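Side-chain contacts in acyl-coenzyme A oxidase 3 (Yarrowia lipolytica, PDB 5YS9), which oxidises acyl-CoA substrates of different chain lengths to 2-enoyl-CoA with the help of FAD, passing the electrons to oxygen to give hydrogen peroxide in peroxisomal beta-oxidation: residues 157-162 / 202-207; 196-201 / 211-216; 231-236 / 262-267. One frame throughout, in Å; residues are numbered along the deposited sequence.

Contact 1: residues 157-162 / 202-207; sequences YGCFAM and GGAAHS. With FAD (flavin-adenine dinucleotide), chain C.
This is a buried contact between the beta-sheet and a loop, in which C159 of strand 158-161 and its neighbour Y157 meet G202, A204 and S207 of the loop leading to strand 210-219. S207 lays its CB over one face of the Y157 ring, a CH-pi contact 4.3 Å from the ring centroid and displaced toward the rim. The Y157 side chain is turned this way with CG anti to the backbone N (chi1 -159°), while its OH reaches the carbonyl of R121; S207 OG binds R121 and D260. C159 is small enough for the tight space: its SG lies 4.1 Å from A204 CB, and its CB is 3.3 Å from G202 O. G203 has a positive phi (91°), at which a CB would be jammed against the carbonyl O of G202, so glycine suits the place. G202 N gives a hydrogen bond of 3.2 Å to FAD O4, and FAD N3 gives one of 3.1 Å to F160 O. A water accepts from F160 N at 2.9 Å and also sits within bonding distance of G202 O and FAD O4. Such backbone recognition of the pyrimidine end of the isoalloxazine belongs to the FAD site of this enzyme.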
loop_
_atom_site.group_PDB
_atom_site.type_symbol
_atom_site.label_atom_id
_atom_site.label_comp_id
_atom_site.label_asym_id
_atom_site.label_seq_id
_atom_site.Cartn_x
_atom_site.Cartn_y
_atom_site.Cartn_z
ATOM N N TYR A 157 -17.986 1.715 -30.465
ATOM C CA TYR A 157 -17.131 1.520 -29.306
ATOM C C TYR A 157 -18.067 1.428 -28.114
ATOM O O TYR A 157 -18.867 2.341 -27.834
ATOM C CB TYR A 157 -16.135 2.673 -29.127
ATOM C CG TYR A 157 -14.920 2.329 -28.297
ATOM C CD1 TYR A 157 -15.006 2.173 -26.918
ATOM C CD2 TYR A 157 -13.676 2.149 -28.887
ATOM C CE1 TYR A 157 -13.875 1.859 -26.142
ATOM C CE2 TYR A 157 -12.544 1.827 -28.138
ATOM C CZ TYR A 157 -12.642 1.673 -26.760
ATOM O OH TYR A 157 -11.514 1.365 -26.021
ATOM N N GLY A 158 -17.978 0.298 -27.435
ATOM C CA GLY A 158 -18.908 -0.097 -26.385
ATOM C C GLY A 158 -18.257 0.111 -25.033
ATOM O O GLY A 158 -17.044 0.242 -24.930
ATOM N N CYS A 159 -19.070 0.171 -24.011
ATOM C CA CYS A 159 -18.613 0.152 -22.639
ATOM C C CYS A 159 -19.719 -0.581 -21.827
ATOM O O CYS A 159 -20.715 -1.078 -22.411
ATOM C CB CYS A 159 -18.385 1.603 -22.160
ATOM S SG CYS A 159 -19.899 2.608 -22.063
ATOM N N PHE A 160 -19.487 -0.712 -20.533
ATOM C CA PHE A 160 -20.253 -1.586 -19.681
ATOM C C PHE A 160 -20.745 -0.769 -18.510
ATOM O O PHE A 160 -19.964 -0.381 -17.662
ATOM C CB PHE A 160 -19.280 -2.671 -19.225
ATOM C CG PHE A 160 -19.897 -3.810 -18.488
ATOM C CD1 PHE A 160 -20.382 -4.898 -19.165
ATOM C CD2 PHE A 160 -19.919 -3.823 -17.113
ATOM C CE1 PHE A 160 -20.919 -5.963 -18.489
ATOM C CE2 PHE A 160 -20.458 -4.879 -16.428
ATOM C CZ PHE A 160 -20.957 -5.952 -17.119
ATOM N N ALA A 161 -22.045 -0.544 -18.433
ATOM C CA ALA A 161 -22.550 0.364 -17.432
ATOM C C ALA A 161 -23.436 -0.343 -16.440
ATOM O O ALA A 161 -24.624 -0.469 -16.630
ATOM C CB ALA A 161 -23.294 1.502 -18.098
ATOM N N MET A 162 -22.831 -0.768 -15.352
ATOM C CA MET A 162 -23.544 -1.458 -14.319
ATOM C C MET A 162 -23.472 -0.652 -13.050
ATOM O O MET A 162 -24.475 -0.309 -12.461
ATOM C CB MET A 162 -22.911 -2.819 -14.127
ATOM C CG MET A 162 -23.420 -3.618 -12.965
ATOM S SD MET A 162 -22.333 -5.016 -12.751
ATOM C CE MET A 162 -23.162 -6.211 -13.761
ATOM N N GLY A 202 -15.675 2.841 -17.623
ATOM C CA GLY A 202 -14.502 2.937 -18.495
ATOM C C GLY A 202 -14.894 3.097 -19.942
ATOM O O GLY A 202 -15.738 2.365 -20.424
ATOM N N GLY A 203 -14.329 4.106 -20.618
ATOM C CA GLY A 203 -14.656 4.387 -22.027
ATOM C C GLY A 203 -15.799 5.363 -22.251
ATOM O O GLY A 203 -15.945 5.914 -23.348
ATOM N N ALA A 204 -16.646 5.544 -21.235
ATOM C CA ALA A 204 -17.837 6.383 -21.394
ATOM C C ALA A 204 -17.510 7.848 -21.513
ATOM O O ALA A 204 -18.248 8.593 -22.147
ATOM C CB ALA A 204 -18.822 6.174 -20.252
ATOM N N ALA A 205 -16.445 8.281 -20.863
ATOM C CA ALA A 205 -16.228 9.720 -20.719
ATOM C C ALA A 205 -15.953 10.289 -22.090
ATOM O O ALA A 205 -16.619 11.177 -22.525
ATOM C CB ALA A 205 -15.111 10.022 -19.761
ATOM N N HIS A 206 -15.058 9.686 -22.816
ATOM C CA HIS A 206 -14.652 10.209 -24.106
ATOM C C HIS A 206 -14.721 9.235 -25.282
ATOM O O HIS A 206 -14.559 9.680 -26.401
ATOM C CB HIS A 206 -13.207 10.718 -24.013
ATOM C CG HIS A 206 -13.052 11.994 -23.249
ATOM N ND1 HIS A 206 -14.037 12.961 -23.196
ATOM C CD2 HIS A 206 -11.994 12.492 -22.565
ATOM C CE1 HIS A 206 -13.615 13.972 -22.462
ATOM N NE2 HIS A 206 -12.376 13.715 -22.077
ATOM N N SER A 207 -14.922 7.940 -25.061
ATOM C CA SER A 207 -14.699 6.971 -26.147
ATOM C C SER A 207 -15.935 6.323 -26.706
ATOM O O SER A 207 -16.037 6.136 -27.917
ATOM C CB SER A 207 -13.712 5.889 -25.693
ATOM O OG SER A 207 -12.809 6.442 -24.769
HETATM P PA FAD C . -19.612 -1.060 -2.286
HETATM O O1A FAD C . -20.620 -0.072 -1.838
HETATM O O2A FAD C . -20.035 -2.373 -2.823
HETATM O O5B FAD C . -18.719 -1.363 -1.017
HETATM C C5B FAD C . -18.023 -0.311 -0.371
HETATM C C4B FAD C . -17.314 -0.813 0.870
HETATM O O4B FAD C . -18.267 -1.359 1.775
HETATM C C3B FAD C . -16.355 -1.921 0.525
HETATM O O3B FAD C . -15.184 -1.790 1.306
HETATM C C2B FAD C . -17.043 -3.173 0.970
HETATM O O2B FAD C . -16.084 -4.066 1.503
HETATM C C1B FAD C . -17.999 -2.722 2.043
HETATM N N9A FAD C . -19.198 -3.577 1.949
HETATM C C8A FAD C . -20.114 -3.583 0.974
HETATM N N7A FAD C . -21.050 -4.517 1.208
HETATM C C5A FAD C . -20.735 -5.127 2.348
HETATM C C6A FAD C . -21.300 -6.207 3.169
HETATM N N6A FAD C . -22.428 -6.840 2.806
HETATM N N1A FAD C . -20.648 -6.540 4.292
HETATM C C2A FAD C . -19.523 -5.921 4.666
HETATM N N3A FAD C . -18.959 -4.939 3.972
HETATM C C4A FAD C . -19.509 -4.508 2.831
HETATM N N1 FAD C . -18.043 -0.779 -13.004
HETATM C C2 FAD C . -18.598 -1.029 -14.199
HETATM O O2 FAD C . -19.732 -1.499 -14.246
HETATM N N3 FAD C . -17.982 -0.803 -15.349
HETATM C C4 FAD C . -16.766 -0.308 -15.396
HETATM O O4 FAD C . -16.228 -0.103 -16.476
HETATM C C4X FAD C . -16.084 -0.000 -14.140
HETATM N N5 FAD C . -14.858 0.508 -14.130
HETATM C C5X FAD C . -14.265 0.790 -12.969
HETATM C C6 FAD C . -13.001 1.323 -13.008
HETATM C C7 FAD C . -12.351 1.632 -11.846
HETATM C C7M FAD C . -10.967 2.201 -11.931
HETATM C C8 FAD C . -13.017 1.389 -10.549
HETATM C C8M FAD C . -12.322 1.712 -9.263
HETATM C C9 FAD C . -14.284 0.845 -10.504
HETATM C C9A FAD C . -14.938 0.538 -11.673
HETATM N N10 FAD C . -16.224 -0.014 -11.659
HETATM C C10 FAD C . -16.816 -0.271 -12.899
HETATM C "C1'" FAD C . -16.951 -0.255 -10.414
HETATM C "C2'" FAD C . -16.505 -1.447 -9.587
HETATM O "O2'" FAD C . -16.928 -2.624 -10.255
HETATM C "C3'" FAD C . -17.153 -1.345 -8.207
HETATM O "O3'" FAD C . -16.575 -0.215 -7.580
HETATM C "C4'" FAD C . -17.001 -2.521 -7.243
HETATM O "O4'" FAD C . -17.376 -3.762 -7.825
HETATM C "C5'" FAD C . -17.919 -2.352 -6.055
HETATM O "O5'" FAD C . -17.525 -1.227 -5.303
HETATM P P FAD C . -18.568 -0.160 -4.779
HETATM O O1P FAD C . -18.010 1.170 -5.101
HETATM O O2P FAD C . -19.919 -0.548 -5.252
HETATM O O3P FAD C . -18.507 -0.358 -3.208
HETATM O O HOH W 1 -17.085 0.061 -19.063
#

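Contact 2: residues 196-201 / 211-216. With FAD (flavin-adenine dinucleotide), chain C.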
loop_
_atom_site.group_PDB
_atom_site.type_symbol
_atom_site.label_atom_id
_atom_site.label_comp_id
_atom_site.label_asym_id
_atom_site.label_seq_id
_atom_site.Cartn_x
_atom_site.Cartn_y
_atom_site.Cartn_z
ATOM N N ALA A 196 -28.335 7.387 -8.628
ATOM C CA ALA A 196 -28.350 6.245 -9.517
ATOM C C ALA A 196 -27.574 6.536 -10.786
ATOM O O ALA A 196 -27.674 5.819 -11.756
ATOM C CB ALA A 196 -29.769 5.821 -9.832
ATOM N N THR A 197 -26.825 7.623 -10.782
ATOM C CA THR A 197 -25.980 7.940 -11.911
ATOM C C THR A 197 -24.979 6.817 -12.086
ATOM O O THR A 197 -24.321 6.420 -11.143
ATOM C CB THR A 197 -25.199 9.245 -11.650
ATOM O OG1 THR A 197 -26.103 10.339 -11.551
ATOM C CG2 THR A 197 -24.230 9.535 -12.746
ATOM N N LYS A 198 -24.845 6.327 -13.307
ATOM C CA LYS A 198 -23.814 5.374 -13.626
ATOM C C LYS A 198 -22.443 6.017 -13.309
ATOM O O LYS A 198 -22.280 7.281 -13.415
ATOM C CB LYS A 198 -23.874 4.900 -15.071
ATOM C CG LYS A 198 -25.137 4.182 -15.479
ATOM C CD LYS A 198 -25.408 2.952 -14.614
ATOM C CE LYS A 198 -26.518 2.058 -15.163
ATOM N NZ LYS A 198 -26.851 0.921 -14.251
ATOM N N TRP A 199 -21.524 5.159 -12.843
ATOM C CA TRP A 199 -20.284 5.611 -12.258
ATOM C C TRP A 199 -19.196 4.622 -12.508
ATOM O O TRP A 199 -19.443 3.434 -12.538
ATOM C CB TRP A 199 -20.436 5.834 -10.737
ATOM C CG TRP A 199 -19.499 6.943 -10.244
ATOM C CD1 TRP A 199 -18.247 6.789 -9.716
ATOM C CD2 TRP A 199 -19.714 8.352 -10.318
ATOM N NE1 TRP A 199 -17.674 8.017 -9.452
ATOM C CE2 TRP A 199 -18.570 8.992 -9.789
ATOM C CE3 TRP A 199 -20.770 9.143 -10.758
ATOM C CZ2 TRP A 199 -18.472 10.388 -9.675
ATOM C CZ3 TRP A 199 -20.655 10.553 -10.653
ATOM C CH2 TRP A 199 -19.525 11.141 -10.120
ATOM N N TRP A 200 -17.980 5.143 -12.646
ATOM C CA TRP A 200 -16.774 4.406 -13.019
ATOM C C TRP A 200 -16.828 3.693 -14.382
ATOM O O TRP A 200 -16.087 2.714 -14.600
ATOM C CB TRP A 200 -16.342 3.406 -11.923
ATOM C CG TRP A 200 -15.966 4.017 -10.663
ATOM C CD1 TRP A 200 -16.465 3.745 -9.443
ATOM C CD2 TRP A 200 -14.960 5.008 -10.480
ATOM N NE1 TRP A 200 -15.854 4.540 -8.491
ATOM C CE2 TRP A 200 -14.934 5.334 -9.123
ATOM C CE3 TRP A 200 -14.088 5.665 -11.338
ATOM C CZ2 TRP A 200 -14.070 6.300 -8.611
ATOM C CZ3 TRP A 200 -13.227 6.631 -10.809
ATOM C CH2 TRP A 200 -13.237 6.933 -9.480
ATOM N N ILE A 201 -17.647 4.191 -15.314
ATOM C CA ILE A 201 -17.801 3.503 -16.626
ATOM C C ILE A 201 -16.590 3.811 -17.551
ATOM O O ILE A 201 -16.494 4.908 -18.176
ATOM C CB ILE A 201 -19.127 3.867 -17.360
ATOM C CG1 ILE A 201 -20.326 3.822 -16.400
ATOM C CG2 ILE A 201 -19.375 2.900 -18.505
ATOM C CD1 ILE A 201 -20.430 2.565 -15.534
ATOM N N THR A 211 -23.425 1.584 -24.957
ATOM C CA THR A 211 -23.234 0.942 -23.666
ATOM C C THR A 211 -24.166 -0.236 -23.481
ATOM O O THR A 211 -25.195 -0.343 -24.118
ATOM C CB THR A 211 -23.433 1.903 -22.507
ATOM O OG1 THR A 211 -22.958 1.306 -21.312
ATOM C CG2 THR A 211 -24.882 2.211 -22.295
ATOM N N ALA A 212 -23.745 -1.133 -22.603
ATOM C CA ALA A 212 -24.572 -2.221 -22.133
ATOM C C ALA A 212 -25.087 -1.717 -20.782
ATOM O O ALA A 212 -24.352 -1.716 -19.811
ATOM C CB ALA A 212 -23.739 -3.465 -21.977
ATOM N N CYS A 213 -26.323 -1.221 -20.754
ATOM C CA CYS A 213 -26.876 -0.580 -19.561
ATOM C C CYS A 213 -27.647 -1.595 -18.708
ATOM O O CYS A 213 -28.579 -2.253 -19.185
ATOM C CB CYS A 213 -27.785 0.577 -19.969
ATOM S SG CYS A 213 -28.538 1.485 -18.580
ATOM N N PHE A 214 -27.250 -1.710 -17.455
ATOM C CA PHE A 214 -27.929 -2.545 -16.477
ATOM C C PHE A 214 -29.056 -1.721 -15.823
ATOM O O PHE A 214 -28.782 -0.692 -15.211
ATOM C CB PHE A 214 -26.931 -3.087 -15.430
ATOM C CG PHE A 214 -26.027 -4.155 -15.972
ATOM C CD1 PHE A 214 -24.993 -3.837 -16.863
ATOM C CD2 PHE A 214 -26.191 -5.495 -15.608
ATOM C CE1 PHE A 214 -24.167 -4.828 -17.395
ATOM C CE2 PHE A 214 -25.350 -6.501 -16.138
ATOM C CZ PHE A 214 -24.344 -6.162 -17.034
ATOM N N ALA A 215 -30.300 -2.167 -15.988
ATOM C CA ALA A 215 -31.478 -1.497 -15.439
ATOM C C ALA A 215 -32.552 -2.466 -14.943
ATOM O O ALA A 215 -32.645 -3.584 -15.412
ATOM C CB ALA A 215 -32.069 -0.554 -16.463
ATOM N N ARG A 216 -33.366 -2.016 -13.997
ATOM C CA ARG A 216 -34.485 -2.806 -13.531
ATOM C C ARG A 216 -35.527 -2.885 -14.618
ATOM O O ARG A 216 -35.929 -1.878 -15.153
ATOM C CB ARG A 216 -35.130 -2.161 -12.316
ATOM C CG ARG A 216 -34.183 -1.511 -11.338
ATOM C CD ARG A 216 -34.787 -1.538 -9.951
ATOM N NE ARG A 216 -35.115 -2.895 -9.565
ATOM C CZ ARG A 216 -34.351 -3.661 -8.810
ATOM N NH1 ARG A 216 -34.727 -4.882 -8.529
ATOM N NH2 ARG A 216 -33.210 -3.207 -8.344
HETATM P PA FAD C . -19.612 -1.060 -2.286
HETATM O O1A FAD C . -20.620 -0.072 -1.838
HETATM O O2A FAD C . -20.035 -2.373 -2.823
HETATM O O5B FAD C . -18.719 -1.363 -1.017
HETATM C C5B FAD C . -18.023 -0.311 -0.371
HETATM C C4B FAD C . -17.314 -0.813 0.870
HETATM O O4B FAD C . -18.267 -1.359 1.775
HETATM C C3B FAD C . -16.355 -1.921 0.525
HETATM O O3B FAD C . -15.184 -1.790 1.306
HETATM C C2B FAD C . -17.043 -3.173 0.970
HETATM O O2B FAD C . -16.084 -4.066 1.503
HETATM C C1B FAD C . -17.999 -2.722 2.043
HETATM N N9A FAD C . -19.198 -3.577 1.949
HETATM C C8A FAD C . -20.114 -3.583 0.974
HETATM N N7A FAD C . -21.050 -4.517 1.208
HETATM C C5A FAD C . -20.735 -5.127 2.348
HETATM C C6A FAD C . -21.300 -6.207 3.169
HETATM N N6A FAD C . -22.428 -6.840 2.806
HETATM N N1A FAD C . -20.648 -6.540 4.292
HETATM C C2A FAD C . -19.523 -5.921 4.666
HETATM N N3A FAD C . -18.959 -4.939 3.972
HETATM C C4A FAD C . -19.509 -4.508 2.831
HETATM N N1 FAD C . -18.043 -0.779 -13.004
HETATM C C2 FAD C . -18.598 -1.029 -14.199
HETATM O O2 FAD C . -19.732 -1.499 -14.246
HETATM N N3 FAD C . -17.982 -0.803 -15.349
HETATM C C4 FAD C . -16.766 -0.308 -15.396
HETATM O O4 FAD C . -16.228 -0.103 -16.476
HETATM C C4X FAD C . -16.084 -0.000 -14.140
HETATM N N5 FAD C . -14.858 0.508 -14.130
HETATM C C5X FAD C . -14.265 0.790 -12.969
HETATM C C6 FAD C . -13.001 1.323 -13.008
HETATM C C7 FAD C . -12.351 1.632 -11.846
HETATM C C7M FAD C . -10.967 2.201 -11.931
HETATM C C8 FAD C . -13.017 1.389 -10.549
HETATM C C8M FAD C . -12.322 1.712 -9.263
HETATM C C9 FAD C . -14.284 0.845 -10.504
HETATM C C9A FAD C . -14.938 0.538 -11.673
HETATM N N10 FAD C . -16.224 -0.014 -11.659
HETATM C C10 FAD C . -16.816 -0.271 -12.899
HETATM C "C1'" FAD C . -16.951 -0.255 -10.414
HETATM C "C2'" FAD C . -16.505 -1.447 -9.587
HETATM O "O2'" FAD C . -16.928 -2.624 -10.255
HETATM C "C3'" FAD C . -17.153 -1.345 -8.207
HETATM O "O3'" FAD C . -16.575 -0.215 -7.580
HETATM C "C4'" FAD C . -17.001 -2.521 -7.243
HETATM O "O4'" FAD C . -17.376 -3.762 -7.825
HETATM C "C5'" FAD C . -17.919 -2.352 -6.055
HETATM O "O5'" FAD C . -17.525 -1.227 -5.303
HETATM P P FAD C . -18.568 -0.160 -4.779
HETATM O O1P FAD C . -18.010 1.170 -5.101
HETATM O O2P FAD C . -19.919 -0.548 -5.252
HETATM O O3P FAD C . -18.507 -0.358 -3.208
#
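Between K198 and C213 the CA atoms stand 8.9 Å apart, too far for the strands to pair directly, so the segments 196-201 and 211-216 meet through side chains inside the beta-barrel middle domain of the acyl-CoA dehydrogenase fold. Strand 198-201 pairs instead with strand 262-272. Its chain turns a corner at W200 (phi 59°), and the indole of W200 lies against the flavin. FAD C8 lies 3.9 Å above the plane of the W200 ring, toward its rim, and W199 CD1 lies over the opposite face, also toward the rim.

K198 does the bridging. Its chain is bent about the CB-CG bond (chi2 -58°) and extended beyond, which carries CE past C213 SG at 4.0 Å, and the long methylene chain suits this apolar passage, where I264 and F266 also pack. The small, weakly polar C213 side chain packs beside the methylenes. The buried ammonium is satisfied from several sides: besides F214, it binds M162 O and forms a salt bridge with E164. With a methionine in its place, the E164 carboxylate and the carbonyls of M162 and F214 would probably lose their common mate. Away from the lysine, the F214 ring meets that of F160 with planes at a wide angle. The bond itself is short, K198 NZ approaching F214 O at 2.7 Å in the carbonyl plane, with a C=O...N angle of 147°.

Contact 3: residues 231-236 / 262-267; sequences VQLRDV and GWIQFT
Apolar packing joins V231 and L233 to I264 and F266, all four of them buried, in the interior of the beta-barrel middle domain of the acyl-CoA dehydrogenase fold; it links strands 222-232 and 262-272, which do not pair directly. V231 comes to the F266 ring at its edge, where the short, branched valine sets a methyl, CG1 lying near the ring plane and 3.9 Å from CE2. L233 and I264 reach toward each other tip to tip, their CD1 atoms 4.1 Å apart, and the second branch of L233 sends CD2 to within 4.2 Å of I264 CG2. That same I264 CG2 lies over one face of the F266 ring, 3.9 Å above its plane, so neighbouring aliphatic and aromatic groups on strand 262-272 present a joint surface to the leucine.

No hydrogen bond crosses between the two segments. Within 231-236, Q232 NE2 gives R234 O a nearly straight bond of 2.9 Å (168°), in the plane of the glutamine amide. R234, long and charged, points its guanidinium to carbonyls of A204 and A208, and to P672 of the second subunit.

Strand 210-219 flanks the contact, with C213 touching V231 and F266. I245 of strand 245-249 lies against L233 and F266, and strand 198-201 brings I201 against I264.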
loop_
_atom_site.group_PDB
_atom_site.type_symbol
_atom_site.label_atom_id
_atom_site.label_comp_id
_atom_site.label_asym_id
_atom_site.label_seq_id
_atom_site.Cartn_x
_atom_site.Cartn_y
_atom_site.Cartn_z
ATOM N N VAL A 231 -27.814 0.710 -25.194
ATOM C CA VAL A 231 -28.249 2.087 -25.375
ATOM C C VAL A 231 -27.177 2.815 -26.101
ATOM O O VAL A 231 -26.028 2.871 -25.660
ATOM C CB VAL A 231 -28.460 2.821 -24.026
ATOM C CG1 VAL A 231 -28.977 4.249 -24.279
ATOM C CG2 VAL A 231 -29.361 2.015 -23.096
ATOM N N GLN A 232 -27.546 3.456 -27.174
ATOM C CA GLN A 232 -26.588 4.252 -27.908
ATOM C C GLN A 232 -26.338 5.557 -27.151
ATOM O O GLN A 232 -27.287 6.280 -26.845
ATOM C CB GLN A 232 -27.123 4.524 -29.308
ATOM C CG GLN A 232 -26.063 5.055 -30.243
ATOM C CD GLN A 232 -26.557 5.225 -31.652
ATOM O OE1 GLN A 232 -27.537 4.573 -32.099
ATOM N NE2 GLN A 232 -25.892 6.109 -32.365
ATOM N N LEU A 233 -25.066 5.834 -26.856
ATOM C CA LEU A 233 -24.657 7.012 -26.095
ATOM C C LEU A 233 -24.351 8.209 -26.966
ATOM O O LEU A 233 -24.659 9.339 -26.602
ATOM C CB LEU A 233 -23.397 6.721 -25.318
ATOM C CG LEU A 233 -23.475 5.738 -24.180
ATOM C CD1 LEU A 233 -22.116 5.629 -23.495
ATOM C CD2 LEU A 233 -24.534 6.152 -23.210
ATOM N N ARG A 234 -23.739 7.971 -28.114
ATOM C CA ARG A 234 -23.360 9.046 -29.016
ATOM C C ARG A 234 -23.821 8.791 -30.444
ATOM O O ARG A 234 -23.890 7.659 -30.912
ATOM C CB ARG A 234 -21.831 9.258 -29.020
ATOM C CG ARG A 234 -21.213 9.591 -27.675
ATOM C CD ARG A 234 -19.685 9.683 -27.778
ATOM N NE ARG A 234 -19.120 10.560 -26.764
ATOM C CZ ARG A 234 -18.702 10.203 -25.554
ATOM N NH1 ARG A 234 -18.766 8.938 -25.132
ATOM N NH2 ARG A 234 -18.214 11.150 -24.753
ATOM N N ASP A 235 -24.146 9.878 -31.126
ATOM C CA ASP A 235 -24.190 9.899 -32.564
ATOM C C ASP A 235 -22.768 9.519 -33.044
ATOM O O ASP A 235 -21.768 10.142 -32.662
ATOM C CB ASP A 235 -24.553 11.303 -33.004
ATOM C CG ASP A 235 -24.482 11.471 -34.455
ATOM O OD1 ASP A 235 -25.401 10.959 -35.097
ATOM O OD2 ASP A 235 -23.519 12.113 -34.946
ATOM N N VAL A 236 -22.698 8.478 -33.855
ATOM C CA VAL A 236 -21.454 7.863 -34.306
ATOM C C VAL A 236 -20.616 8.843 -35.168
ATOM O O VAL A 236 -19.423 9.034 -35.003
ATOM C CB VAL A 236 -21.843 6.552 -35.072
ATOM C CG1 VAL A 236 -20.952 6.250 -36.252
ATOM C CG2 VAL A 236 -21.888 5.376 -34.118
ATOM N N GLY A 262 -16.229 7.422 -16.958
ATOM C CA GLY A 262 -17.156 8.480 -16.993
ATOM C C GLY A 262 -18.378 8.103 -16.212
ATOM O O GLY A 262 -18.590 6.920 -15.951
ATOM N N TRP A 263 -19.142 9.134 -15.835
ATOM C CA TRP A 263 -20.478 8.991 -15.274
ATOM C C TRP A 263 -21.491 9.135 -16.377
ATOM O O TRP A 263 -21.219 9.823 -17.324
ATOM C CB TRP A 263 -20.783 10.056 -14.220
ATOM C CG TRP A 263 -20.648 11.482 -14.641
ATOM C CD1 TRP A 263 -19.529 12.226 -14.523
ATOM C CD2 TRP A 263 -21.638 12.338 -15.210
ATOM N NE1 TRP A 263 -19.737 13.480 -14.987
ATOM C CE2 TRP A 263 -21.026 13.598 -15.407
ATOM C CE3 TRP A 263 -22.975 12.183 -15.564
ATOM C CZ2 TRP A 263 -21.700 14.699 -15.937
ATOM C CZ3 TRP A 263 -23.669 13.289 -16.101
ATOM C CH2 TRP A 263 -23.030 14.524 -16.270
ATOM N N ILE A 264 -22.640 8.481 -16.249
ATOM C CA ILE A 264 -23.739 8.627 -17.193
ATOM C C ILE A 264 -25.085 8.785 -16.462
ATOM O O ILE A 264 -25.389 8.057 -15.527
ATOM C CB ILE A 264 -23.872 7.414 -18.150
ATOM C CG1 ILE A 264 -22.487 6.873 -18.590
ATOM C CG2 ILE A 264 -24.732 7.792 -19.366
ATOM C CD1 ILE A 264 -22.572 5.581 -19.397
ATOM N N GLN A 265 -25.893 9.724 -16.936
ATOM C CA GLN A 265 -27.291 9.817 -16.610
ATOM C C GLN A 265 -28.129 9.660 -17.875
ATOM O O GLN A 265 -27.773 10.213 -18.928
ATOM C CB GLN A 265 -27.574 11.157 -16.005
ATOM C CG GLN A 265 -26.677 11.478 -14.808
ATOM C CD GLN A 265 -27.057 12.752 -14.171
ATOM O OE1 GLN A 265 -27.608 13.589 -14.821
ATOM N NE2 GLN A 265 -26.814 12.890 -12.893
ATOM N N PHE A 266 -29.233 8.899 -17.739
ATOM C CA PHE A 266 -30.270 8.716 -18.763
ATOM C C PHE A 266 -31.549 9.385 -18.307
ATOM O O PHE A 266 -32.015 9.132 -17.214
ATOM C CB PHE A 266 -30.597 7.238 -18.925
ATOM C CG PHE A 266 -29.409 6.379 -19.162
ATOM C CD1 PHE A 266 -28.679 5.856 -18.077
ATOM C CD2 PHE A 266 -29.037 6.038 -20.441
ATOM C CE1 PHE A 266 -27.568 5.062 -18.289
ATOM C CE2 PHE A 266 -27.924 5.221 -20.659
ATOM C CZ PHE A 266 -27.181 4.760 -19.585
ATOM N N THR A 267 -32.130 10.201 -19.145
ATOM C CA THR A 267 -33.395 10.853 -18.832
ATOM C C THR A 267 -34.359 10.536 -19.963
ATOM O O THR A 267 -34.186 11.001 -21.109
ATOM C CB THR A 267 -33.214 12.370 -18.670
ATOM O OG1 THR A 267 -32.117 12.627 -17.769
ATOM C CG2 THR A 267 -34.510 13.018 -18.137
#

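The three contacts are a compact set within one beta-domain, their centres about 10 Å (1 and 2), 9 Å (1 and 3) and 10 Å (2 and 3) apart. Contacts 1 and 2 share a parallel pair of strands, joined by probable hydrogen bonds A161 N to A212 O (2.9 Å) and A161 O to F214 N (3.0 Å). Contact 3 connects by probable hydrogen bonds to contact 2, between K198 N and I264 O (2.9 Å), and to contact 1, between R234 NH2 and A205 O (2.7 Å). Contacts 1 and 2 both touch FAD; in contact 3 the side chain of I264 is about 9 Å from the cofactor. All three also touch the second subunit.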